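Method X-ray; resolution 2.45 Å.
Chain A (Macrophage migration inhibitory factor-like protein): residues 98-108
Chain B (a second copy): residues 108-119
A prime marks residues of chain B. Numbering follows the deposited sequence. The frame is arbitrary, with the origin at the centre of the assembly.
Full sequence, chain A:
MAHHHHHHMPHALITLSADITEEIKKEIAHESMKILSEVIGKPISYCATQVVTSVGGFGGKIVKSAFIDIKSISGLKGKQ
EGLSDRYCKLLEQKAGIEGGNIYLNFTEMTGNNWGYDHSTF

Chain A 98-108: EGGNIYLNFTE
Chain B (108-119) EMTGNNWGYDHS

Strand 102-108 of chain A pairs with the short strand 114-116 of chain B. The two run antiparallel, with 157° between their directions and their axes 4.6 Å apart at closest approach. Leu104 and Gly115′ form the hydrogen-bonded pair, CA to CA 4.4 Å. Leu104 N donates to Gly115′ O at 3.0 Å, and Gly115′ N returns a bond to Leu104 O at 3.1 Å. Both backbone groups of each residue are thus satisfied across the interface. Two residues on, Phe106 N reaches Asn113′ O in a weak bond of 3.3 Å.

Leu104 O also accepts from Asn105 ND2 at 2.8 Å. With this bond made, Asn105 ND2 lies over one face of the Trp114′ ring, 3.3 Å from Trp114′ CE3. Asn105 OD1 is satisfied elsewhere in the structure. Asn105 and Trp114′ form a non-hydrogen-bonded pair, CA to CA 5.1 Å, their side chains on the same face as Tyr103.

Trp114′ (chi1 t, chi2 -75°) turns its edge to the face of Tyr103 (chi1 m, -88°). The planes meet at 77°, and Trp114′ NE1 lies 3.3 Å from Tyr103 CD1. Tyr116′ (chi1 t, chi2 73°) meets Tyr103 obliquely, with planes at 55°.

Gly115′ has no room for a side chain: an ideal CB would lie 2.9 Å from Leu104 CB. Gly99 is similarly restricted, since its ideal CB would fall 2.0 Å from Asp117′ OD1. Phe106 (chi1 m, chi2 90°) presents its ring edge to Gly115′ N, 4.0 Å from Phe106 CE1.

Each strand is flanked by local bonds. In chain A, Asn101 N donates to Glu98 O at 3.0 Å across a 3-10 segment. In chain B, Trp114′ N donates to Gly111′ O at 3.0 Å. A type I' turn follows from Tyr116′ to Ser119′; Tyr116′ N donates to Ser119′ O at 2.7 Å, and Ser119′ N to Tyr116′ O at 3.2 Å.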

ATOM      1  N   GLU A  98     -18.253   0.389   9.321  1.00 79.11           N
ATOM      2  CA  GLU A  98     -18.520  -0.661  10.290  1.00 69.62           C
ATOM      3  C   GLU A  98     -17.247  -1.426  10.621  1.00 65.76           C
ATOM      4  O   GLU A  98     -16.356  -1.590   9.780  1.00 64.78           O
ATOM      5  CB  GLU A  98     -19.570  -1.625   9.745  1.00 77.91           C
ATOM      6  CG  GLU A  98     -20.954  -1.028   9.616  1.00 86.28           C
ATOM      7  CD  GLU A  98     -21.931  -1.957   8.916  1.00 98.47           C
ATOM      8  OE1 GLU A  98     -23.122  -1.591   8.821  1.00106.52           O
ATOM      9  OE2 GLU A  98     -21.518  -3.047   8.459  1.00100.94           O
ATOM     10  N   GLY A  99     -17.175  -1.911  11.866  1.00 67.32           N
ATOM     11  CA  GLY A  99     -16.015  -2.684  12.275  1.00 63.88           C
ATOM     12  C   GLY A  99     -15.800  -3.909  11.406  1.00 70.00           C
ATOM     13  O   GLY A  99     -14.661  -4.276  11.107  1.00 69.53           O
ATOM     14  N   GLY A 100     -16.894  -4.540  10.963  1.00 76.07           N
ATOM     15  CA  GLY A 100     -16.860  -5.695  10.080  1.00 75.17           C
ATOM     16  C   GLY A 100     -16.439  -5.408   8.651  1.00 77.12           C
ATOM     17  O   GLY A 100     -16.416  -6.334   7.833  1.00 73.95           O
ATOM     18  N   ASN A 101     -16.126  -4.149   8.325  1.00 74.45           N
ATOM     19  CA  ASN A 101     -15.647  -3.752   7.007  1.00 71.27           C
ATOM     20  C   ASN A 101     -14.284  -3.070   7.095  1.00 68.33           C
ATOM     21  O   ASN A 101     -13.946  -2.262   6.239  1.00 62.86           O
ATOM     22  CB  ASN A 101     -16.652  -2.831   6.314  1.00 62.08           C
ATOM     23  CG  ASN A 101     -17.973  -3.518   6.007  1.00 68.30           C
ATOM     24  OD1 ASN A 101     -18.011  -4.713   5.727  1.00 81.39           O
ATOM     25  ND2 ASN A 101     -19.073  -2.765   6.091  1.00 58.00           N
ATOM     26  N   ILE A 102     -13.495  -3.364   8.129  1.00 70.63           N
ATOM     27  CA  ILE A 102     -12.153  -2.804   8.270  1.00 66.92           C
ATOM     28  C   ILE A 102     -11.173  -3.944   8.513  1.00 71.31           C
ATOM     29  O   ILE A 102     -11.361  -4.747   9.432  1.00 68.20           O
ATOM     30  CB  ILE A 102     -12.055  -1.777   9.415  1.00 65.85           C
ATOM     31  CG1 ILE A 102     -13.057  -0.648   9.214  1.00 61.55           C
ATOM     32  CG2 ILE A 102     -10.629  -1.203   9.497  1.00 63.23           C
ATOM     33  CD1 ILE A 102     -13.162   0.287  10.393  1.00 53.16           C
ATOM     34  N   TYR A 103     -10.131  -4.010   7.693  1.00 70.77           N
ATOM     35  CA  TYR A 103      -9.002  -4.898   7.923  1.00 75.35           C
ATOM     36  C   TYR A 103      -7.780  -4.083   8.312  1.00 76.78           C
ATOM     37  O   TYR A 103      -7.561  -2.983   7.800  1.00 84.64           O
ATOM     38  CB  TYR A 103      -8.682  -5.729   6.676  1.00 75.18           C
ATOM     39  CG  TYR A 103      -9.445  -7.028   6.551  1.00 77.87           C
ATOM     40  CD1 TYR A 103     -10.028  -7.631   7.657  1.00 72.23           C
ATOM     41  CD2 TYR A 103      -9.576  -7.654   5.318  1.00 79.31           C
ATOM     42  CE1 TYR A 103     -10.715  -8.826   7.536  1.00 73.54           C
ATOM     43  CE2 TYR A 103     -10.266  -8.844   5.188  1.00 72.24           C
ATOM     44  CZ  TYR A 103     -10.837  -9.425   6.298  1.00 73.04           C
ATOM     45  OH  TYR A 103     -11.519 -10.615   6.164  1.00 70.21           O
ATOM     46  N   LEU A 104      -6.964  -4.643   9.200  1.00 64.66           N
ATOM     47  CA  LEU A 104      -5.714  -4.014   9.585  1.00 71.49           C
ATOM     48  C   LEU A 104      -4.567  -4.999   9.418  1.00 76.42           C
ATOM     49  O   LEU A 104      -4.761  -6.215   9.480  1.00 78.69           O
ATOM     50  CB  LEU A 104      -5.736  -3.497  11.025  1.00 62.07           C
ATOM     51  CG  LEU A 104      -6.752  -2.405  11.324  1.00 66.05           C
ATOM     52  CD1 LEU A 104      -8.045  -2.983  11.936  1.00 66.12           C
ATOM     53  CD2 LEU A 104      -6.118  -1.352  12.219  1.00 71.91           C
ATOM     54  N   ASN A 105      -3.372  -4.454   9.175  1.00 84.31           N
ATOM     55  CA  ASN A 105      -2.137  -5.223   9.101  1.00 82.53           C
ATOM     56  C   ASN A 105      -1.087  -4.553   9.965  1.00 86.36           C
ATOM     57  O   ASN A 105      -0.991  -3.323   9.997  1.00 86.46           O
ATOM     58  CB  ASN A 105      -1.594  -5.345   7.677  1.00 70.25           C
ATOM     59  CG  ASN A 105      -2.048  -6.610   6.979  1.00 76.51           C
ATOM     60  OD1 ASN A 105      -1.498  -6.989   5.943  1.00 76.25           O
ATOM     61  ND2 ASN A 105      -3.055  -7.274   7.542  1.00 77.37           N
ATOM     62  N   PHE A 106      -0.300  -5.370  10.660  1.00 87.51           N
ATOM     63  CA  PHE A 106       0.780  -4.889  11.505  1.00 87.01           C
ATOM     64  C   PHE A 106       2.064  -5.569  11.061  1.00 88.72           C
ATOM     65  O   PHE A 106       2.102  -6.793  10.906  1.00 94.79           O
ATOM     66  CB  PHE A 106       0.479  -5.164  12.978  1.00 85.75           C
ATOM     67  CG  PHE A 106      -0.849  -4.631  13.423  1.00 86.02           C
ATOM     68  CD1 PHE A 106      -1.990  -5.412  13.334  1.00 87.56           C
ATOM     69  CD2 PHE A 106      -0.964  -3.341  13.910  1.00 85.41           C
ATOM     70  CE1 PHE A 106      -3.223  -4.915  13.729  1.00 87.61           C
ATOM     71  CE2 PHE A 106      -2.193  -2.839  14.310  1.00 83.02           C
ATOM     72  CZ  PHE A 106      -3.323  -3.623  14.216  1.00 85.74           C
ATOM     73  N   THR A 107       3.105  -4.774  10.830  1.00 95.58           N
ATOM     74  CA  THR A 107       4.357  -5.278  10.272  1.00 94.05           C
ATOM     75  C   THR A 107       5.514  -4.555  10.938  1.00 93.01           C
ATOM     76  O   THR A 107       5.605  -3.327  10.857  1.00 92.08           O
ATOM     77  CB  THR A 107       4.425  -5.083   8.751  1.00 85.85           C
ATOM     78  OG1 THR A 107       3.266  -5.659   8.124  1.00 80.72           O
ATOM     79  CG2 THR A 107       5.698  -5.739   8.198  1.00 79.51           C
ATOM     80  N   GLU A 108       6.399  -5.310  11.583  1.00 97.42           N
ATOM     81  CA  GLU A 108       7.617  -4.759  12.163  1.00 99.12           C
ATOM     82  C   GLU A 108       8.750  -4.855  11.155  1.00 96.21           C
ATOM     83  O   GLU A 108       8.959  -5.906  10.543  1.00 92.44           O
ATOM     84  CB  GLU A 108       8.007  -5.498  13.442  1.00101.82           C
ATOM     85  CG  GLU A 108       6.980  -5.395  14.550  1.00108.21           C
ATOM     86  CD  GLU A 108       7.438  -6.062  15.829  1.00113.86           C
ATOM     87  OE1 GLU A 108       8.287  -6.978  15.762  1.00117.93           O
ATOM     88  OE2 GLU A 108       6.950  -5.660  16.904  1.00112.62           O
TER
ATOM     89  N   GLU B 108       1.820 -13.653   3.204  1.00 83.33           N
ATOM     90  CA  GLU B 108       1.070 -14.371   4.224  1.00 82.88           C
ATOM     91  C   GLU B 108       1.375 -13.777   5.595  1.00 86.00           C
ATOM     92  O   GLU B 108       2.544 -13.656   5.980  1.00 91.77           O
ATOM     93  CB  GLU B 108       1.413 -15.861   4.200  1.00 86.08           C
ATOM     94  CG  GLU B 108       0.980 -16.591   2.929  1.00 88.22           C
ATOM     95  CD  GLU B 108       1.158 -18.104   3.025  1.00100.57           C
ATOM     96  OE1 GLU B 108       1.837 -18.568   3.966  1.00107.57           O
ATOM     97  OE2 GLU B 108       0.620 -18.829   2.159  1.00105.80           O
ATOM     98  N   MET B 109       0.326 -13.447   6.343  1.00 83.96           N
ATOM     99  CA  MET B 109       0.448 -12.798   7.639  1.00 84.20           C
ATOM    100  C   MET B 109       0.032 -13.753   8.749  1.00 88.46           C
ATOM    101  O   MET B 109      -0.885 -14.560   8.574  1.00 96.32           O
ATOM    102  CB  MET B 109      -0.424 -11.542   7.710  1.00 83.36           C
ATOM    103  CG  MET B 109      -0.292 -10.588   6.532  1.00 87.80           C
ATOM    104  SD  MET B 109       1.168  -9.542   6.666  1.00 86.45           S
ATOM    105  CE  MET B 109       0.952  -8.848   8.307  1.00 78.25           C
ATOM    106  N   THR B 110       0.737 -13.685   9.874  1.00 87.40           N
ATOM    107  CA  THR B 110       0.309 -14.413  11.055  1.00 93.54           C
ATOM    108  C   THR B 110      -0.919 -13.728  11.645  1.00 93.61           C
ATOM    109  O   THR B 110      -1.124 -12.522  11.474  1.00 95.20           O
ATOM    110  CB  THR B 110       1.432 -14.488  12.095  1.00 94.08           C
ATOM    111  OG1 THR B 110       1.788 -13.166  12.513  1.00 96.72           O
ATOM    112  CG2 THR B 110       2.654 -15.160  11.508  1.00 93.48           C
ATOM    113  N   GLY B 111      -1.756 -14.529  12.312  1.00 92.78           N
ATOM    114  CA  GLY B 111      -3.028 -14.030  12.820  1.00 82.62           C
ATOM    115  C   GLY B 111      -2.896 -12.873  13.791  1.00 82.47           C
ATOM    116  O   GLY B 111      -3.732 -11.964  13.795  1.00 77.80           O
ATOM    117  N   ASN B 112      -1.882 -12.919  14.669  1.00 88.51           N
ATOM    118  CA  ASN B 112      -1.666 -11.833  15.631  1.00 94.52           C
ATOM    119  C   ASN B 112      -1.385 -10.494  14.945  1.00 92.07           C
ATOM    120  O   ASN B 112      -1.550  -9.441  15.573  1.00 90.57           O
ATOM    121  CB  ASN B 112      -0.542 -12.172  16.625  1.00106.73           C
ATOM    122  CG  ASN B 112       0.799 -12.436  15.954  1.00107.77           C
ATOM    123  OD1 ASN B 112       0.868 -12.982  14.857  1.00106.35           O
ATOM    124  ND2 ASN B 112       1.879 -12.034  16.623  1.00106.48           N
ATOM    125  N   ASN B 113      -0.892 -10.504  13.705  1.00 90.70           N
ATOM    126  CA  ASN B 113      -0.728  -9.285  12.921  1.00 88.85           C
ATOM    127  C   ASN B 113      -1.888  -9.035  11.969  1.00 84.92           C
ATOM    128  O   ASN B 113      -1.690  -8.396  10.929  1.00 88.36           O
ATOM    129  CB  ASN B 113       0.585  -9.314  12.138  1.00 79.42           C
ATOM    130  CG  ASN B 113       1.776  -9.532  13.014  1.00 82.36           C
ATOM    131  OD1 ASN B 113       1.850  -9.001  14.116  1.00 89.16           O
ATOM    132  ND2 ASN B 113       2.711 -10.348  12.545  1.00 85.61           N
ATOM    133  N   TRP B 114      -3.096  -9.486  12.312  1.00 81.41           N
ATOM    134  CA  TRP B 114      -4.271  -9.239  11.481  1.00 80.25           C
ATOM    135  C   TRP B 114      -5.403  -8.703  12.345  1.00 82.85           C
ATOM    136  O   TRP B 114      -5.873  -9.397  13.252  1.00 94.16           O
ATOM    137  CB  TRP B 114      -4.728 -10.501  10.739  1.00 79.14           C
ATOM    138  CG  TRP B 114      -5.637 -10.160   9.591  1.00 81.05           C
ATOM    139  CD1 TRP B 114      -6.950  -9.769   9.656  1.00 80.74           C
ATOM    140  CD2 TRP B 114      -5.280 -10.133   8.204  1.00 73.52           C
ATOM    141  NE1 TRP B 114      -7.429  -9.506   8.389  1.00 72.58           N
ATOM    142  CE2 TRP B 114      -6.427  -9.731   7.481  1.00 63.56           C
ATOM    143  CE3 TRP B 114      -4.101 -10.420   7.499  1.00 76.04           C
ATOM    144  CZ2 TRP B 114      -6.428  -9.609   6.088  1.00 74.86           C
ATOM    145  CZ3 TRP B 114      -4.102 -10.294   6.111  1.00 72.98           C
ATOM    146  CH2 TRP B 114      -5.255  -9.888   5.422  1.00 71.96           C
ATOM    147  N   GLY B 115      -5.835  -7.475  12.063  1.00 79.34           N
ATOM    148  CA  GLY B 115      -6.887  -6.822  12.822  1.00 78.08           C
ATOM    149  C   GLY B 115      -8.221  -6.834  12.098  1.00 72.76           C
ATOM    150  O   GLY B 115      -8.279  -6.765  10.871  1.00 72.05           O
ATOM    151  N   TYR B 116      -9.308  -6.935  12.873  1.00 72.38           N
ATOM    152  CA  TYR B 116     -10.636  -6.965  12.269  1.00 68.58           C
ATOM    153  C   TYR B 116     -11.718  -6.721  13.314  1.00 77.40           C
ATOM    154  O   TYR B 116     -11.807  -7.460  14.301  1.00 84.52           O
ATOM    155  CB  TYR B 116     -10.861  -8.313  11.570  1.00 60.05           C
ATOM    156  CG  TYR B 116     -12.264  -8.548  11.050  1.00 64.33           C
ATOM    157  CD1 TYR B 116     -12.722  -7.882   9.922  1.00 55.23           C
ATOM    158  CD2 TYR B 116     -13.140  -9.423  11.701  1.00 71.75           C
ATOM    159  CE1 TYR B 116     -14.002  -8.092   9.435  1.00 65.60           C
ATOM    160  CE2 TYR B 116     -14.430  -9.633  11.226  1.00 76.64           C
ATOM    161  CZ  TYR B 116     -14.860  -8.961  10.091  1.00 78.92           C
ATOM    162  OH  TYR B 116     -16.134  -9.151   9.589  1.00 76.75           O
ATOM    163  N   ASP B 117     -12.559  -5.710  13.093  1.00 74.18           N
ATOM    164  CA  ASP B 117     -13.703  -5.435  13.961  1.00 77.17           C
ATOM    165  C   ASP B 117     -13.270  -5.324  15.424  1.00 78.30           C
ATOM    166  O   ASP B 117     -13.713  -6.077  16.298  1.00 86.68           O
ATOM    167  CB  ASP B 117     -14.769  -6.517  13.792  1.00 86.11           C
ATOM    168  CG  ASP B 117     -16.133  -6.079  14.286  1.00 92.62           C
ATOM    169  OD1 ASP B 117     -16.318  -4.875  14.572  1.00 95.09           O
ATOM    170  OD2 ASP B 117     -17.011  -6.960  14.421  1.00 85.82           O
ATOM    171  N   HIS B 118     -12.369  -4.373  15.667  1.00 76.62           N
ATOM    172  CA  HIS B 118     -11.856  -3.964  16.975  1.00 88.84           C
ATOM    173  C   HIS B 118     -10.929  -4.981  17.642  1.00 90.43           C
ATOM    174  O   HIS B 118     -10.428  -4.694  18.733  1.00 94.12           O
ATOM    175  CB  HIS B 118     -12.984  -3.630  17.967  1.00 89.56           C
ATOM    176  CG  HIS B 118     -13.921  -2.573  17.477  1.00 88.36           C
ATOM    177  ND1 HIS B 118     -13.978  -1.312  18.034  1.00 89.25           N
ATOM    178  CD2 HIS B 118     -14.848  -2.591  16.490  1.00 85.68           C
ATOM    179  CE1 HIS B 118     -14.892  -0.596  17.403  1.00 89.36           C
ATOM    180  NE2 HIS B 118     -15.435  -1.349  16.462  1.00 88.35           N
ATOM    181  N   SER B 119     -10.636  -6.122  17.021  1.00 89.55           N
ATOM    182  CA  SER B 119      -9.787  -7.116  17.668  1.00103.05           C
ATOM    183  C   SER B 119      -8.791  -7.663  16.648  1.00101.48           C
ATOM    184  O   SER B 119      -8.693  -7.183  15.515  1.00 86.21           O
ATOM    185  CB  SER B 119     -10.629  -8.236  18.297  1.00104.95           C
ATOM    186  OG  SER B 119     -11.292  -8.989  17.298  1.00104.82           O
TER